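Local coordinates for periplasmic sugar-binding domain protein (Pseudomonas fluorescens Pf-5, PDB 3H75) that probably binds a sugar in the cleft between its two alpha/beta domains, at residues T49-Q52 against A53-L56. Numbering follows the deposited sequence.
Sequences TLQQ and AREL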
ATOM      1  N   THR A  49      -8.654 -16.432  -2.340  1.00  8.51           N
ATOM      2  CA  THR A  49      -8.851 -15.849  -1.018  1.00  9.70           C
ATOM      3  C   THR A  49     -10.213 -16.288  -0.490  1.00 10.88           C
ATOM      4  O   THR A  49     -10.353 -16.671   0.671  1.00 12.24           O
ATOM      5  CB  THR A  49      -8.802 -14.308  -1.085  1.00  9.78           C
ATOM      6  OG1 THR A  49      -7.498 -13.895  -1.523  1.00  9.13           O
ATOM      7  CG2 THR A  49      -9.091 -13.694   0.285  1.00  8.05           C
ATOM      8  N   LEU A  50     -11.217 -16.246  -1.359  1.00 11.28           N
ATOM      9  CA  LEU A  50     -12.560 -16.646  -0.969  1.00 12.37           C
ATOM     10  C   LEU A  50     -12.589 -18.116  -0.572  1.00 12.03           C
ATOM     11  O   LEU A  50     -13.176 -18.478   0.444  1.00 11.36           O
ATOM     12  CB  LEU A  50     -13.538 -16.403  -2.120  1.00 12.62           C
ATOM     13  CG  LEU A  50     -14.987 -16.841  -1.892  1.00 15.01           C
ATOM     14  CD1 LEU A  50     -15.601 -16.060  -0.735  1.00 16.41           C
ATOM     15  CD2 LEU A  50     -15.778 -16.597  -3.168  1.00 17.01           C
ATOM     16  N   GLN A  51     -11.944 -18.964  -1.368  1.00 11.69           N
ATOM     17  CA  GLN A  51     -11.925 -20.390  -1.077  1.00 13.69           C
ATOM     18  C   GLN A  51     -11.169 -20.686   0.212  1.00 13.23           C
ATOM     19  O   GLN A  51     -11.559 -21.568   0.971  1.00 12.93           O
ATOM     20  CB  GLN A  51     -11.301 -21.159  -2.241  1.00 15.82           C
ATOM     21  CG  GLN A  51     -11.727 -22.619  -2.316  1.00 19.26           C
ATOM     22  CD  GLN A  51     -13.234 -22.778  -2.404  1.00 20.85           C
ATOM     23  OE1 GLN A  51     -13.900 -22.058  -3.146  1.00 22.93           O
ATOM     24  NE2 GLN A  51     -13.776 -23.731  -1.652  1.00 20.51           N
ATOM     25  N   GLN A  52     -10.086 -19.949   0.456  1.00 11.27           N
ATOM     26  CA  GLN A  52      -9.300 -20.136   1.671  1.00 10.17           C
ATOM     27  C   GLN A  52     -10.146 -19.803   2.894  1.00 10.30           C
ATOM     28  O   GLN A  52     -10.093 -20.509   3.895  1.00 11.27           O
ATOM     29  CB  GLN A  52      -8.046 -19.255   1.638  1.00 10.07           C
ATOM     30  CG  GLN A  52      -7.012 -19.747   0.629  1.00  7.60           C
ATOM     31  CD  GLN A  52      -5.975 -18.697   0.294  1.00  8.58           C
ATOM     32  OE1 GLN A  52      -6.144 -17.521   0.613  1.00 10.04           O
ATOM     33  NE2 GLN A  52      -4.901 -19.112  -0.362  1.00  8.63           N
ATOM     34  N   ALA A  53     -10.932 -18.736   2.805  1.00  9.43           N
ATOM     35  CA  ALA A  53     -11.798 -18.343   3.914  1.00 11.03           C
ATOM     36  C   ALA A  53     -12.939 -19.353   4.066  1.00 12.24           C
ATOM     37  O   ALA A  53     -13.231 -19.809   5.167  1.00 12.64           O
ATOM     38  CB  ALA A  53     -12.363 -16.944   3.668  1.00 10.57           C
ATOM     39  N   ARG A  54     -13.576 -19.700   2.952  1.00 14.24           N
ATOM     40  CA  ARG A  54     -14.683 -20.650   2.977  1.00 16.94           C
ATOM     41  C   ARG A  54     -14.286 -21.936   3.690  1.00 16.92           C
ATOM     42  O   ARG A  54     -15.008 -22.422   4.563  1.00 17.09           O
ATOM     43  CB  ARG A  54     -15.145 -20.970   1.549  1.00 18.90           C
ATOM     44  CG  ARG A  54     -16.362 -21.887   1.488  1.00 24.63           C
ATOM     45  CD  ARG A  54     -16.887 -22.058   0.065  1.00 27.67           C
ATOM     46  NE  ARG A  54     -17.180 -20.775  -0.570  1.00 31.69           N
ATOM     47  CZ  ARG A  54     -17.872 -20.635  -1.698  1.00 34.81           C
ATOM     48  NH1 ARG A  54     -18.354 -21.701  -2.324  1.00 35.82           N
ATOM     49  NH2 ARG A  54     -18.080 -19.424  -2.203  1.00 34.73           N
ATOM     50  N   GLU A  55     -13.129 -22.483   3.330  1.00 16.99           N
ATOM     51  CA  GLU A  55     -12.670 -23.719   3.942  1.00 18.16           C
ATOM     52  C   GLU A  55     -12.204 -23.544   5.387  1.00 18.21           C
ATOM     53  O   GLU A  55     -12.270 -24.484   6.181  1.00 18.52           O
ATOM     54  CB  GLU A  55     -11.584 -24.355   3.066  1.00 19.01           C
ATOM     55  CG  GLU A  55     -12.154 -24.873   1.738  1.00 22.00           C
ATOM     56  CD  GLU A  55     -11.113 -25.481   0.815  1.00 24.66           C
ATOM     57  OE1 GLU A  55     -10.290 -26.292   1.285  1.00 25.12           O
ATOM     58  OE2 GLU A  55     -11.130 -25.156  -0.392  1.00 28.04           O
ATOM     59  N   LEU A  56     -11.755 -22.342   5.740  1.00 18.38           N
ATOM     60  CA  LEU A  56     -11.323 -22.075   7.112  1.00 18.47           C
ATOM     61  C   LEU A  56     -12.533 -22.125   8.045  1.00 18.81           C
ATOM     62  O   LEU A  56     -12.459 -22.666   9.151  1.00 18.70           O
ATOM     63  CB  LEU A  56     -10.672 -20.689   7.223  1.00 18.69           C
ATOM     64  CG  LEU A  56      -9.149 -20.574   7.138  1.00 21.34           C
ATOM     65  CD1 LEU A  56      -8.752 -19.103   7.205  1.00 22.49           C
ATOM     66  CD2 LEU A  56      -8.502 -21.351   8.279  1.00 19.46           C
TER
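Q51 and E55 meet one turn apart on the amphipathic helix 46-58, which packs against the parallel sheet of one alpha/beta domain in this periplasmic-binding-protein fold. Four i to i+4 backbone bonds establish the alpha-helical geometry: R54 N to L50 O is the shortest at 2.8 Å, whereas L56 N to Q52 O is the most bent, with an N-H...O angle of 137°. The packed side is formed by L50 and A53, both buried. L50 touches V74, Q77 and I78 of helix 74-82, A53 reaches I78 and also L9 of strand 5-10, and L56 lies on V7. T49 and Q52 also rest on L9, and Q52 NE2 is hydrogen-bonded to Y41 O.

Q51, R54 and E55 make up the looser, more exposed side. A bend at chi2, beyond a CG set beside the carbonyl carbon (chi1 -156°), turns the Q51 amide toward the following turn. Q51 NE2 then donates to the anti lone pair of E55 OE2 at 3.3 Å, a long bond. The acceptor lies almost in the amide plane, although amide and carboxylate planes are 55° apart. Q51 OE1 sits over one face of the R54 guanidinium, offset toward its rim. Were Q51 replaced by alanine, E55 OE2 would probably be left without this amide donor, and the oxygen lying over that guanidinium face would be lost. Beside the buried L50, the contact with the arginine is oblique: R54 NH2 lies 3.8 Å from L50 CD2.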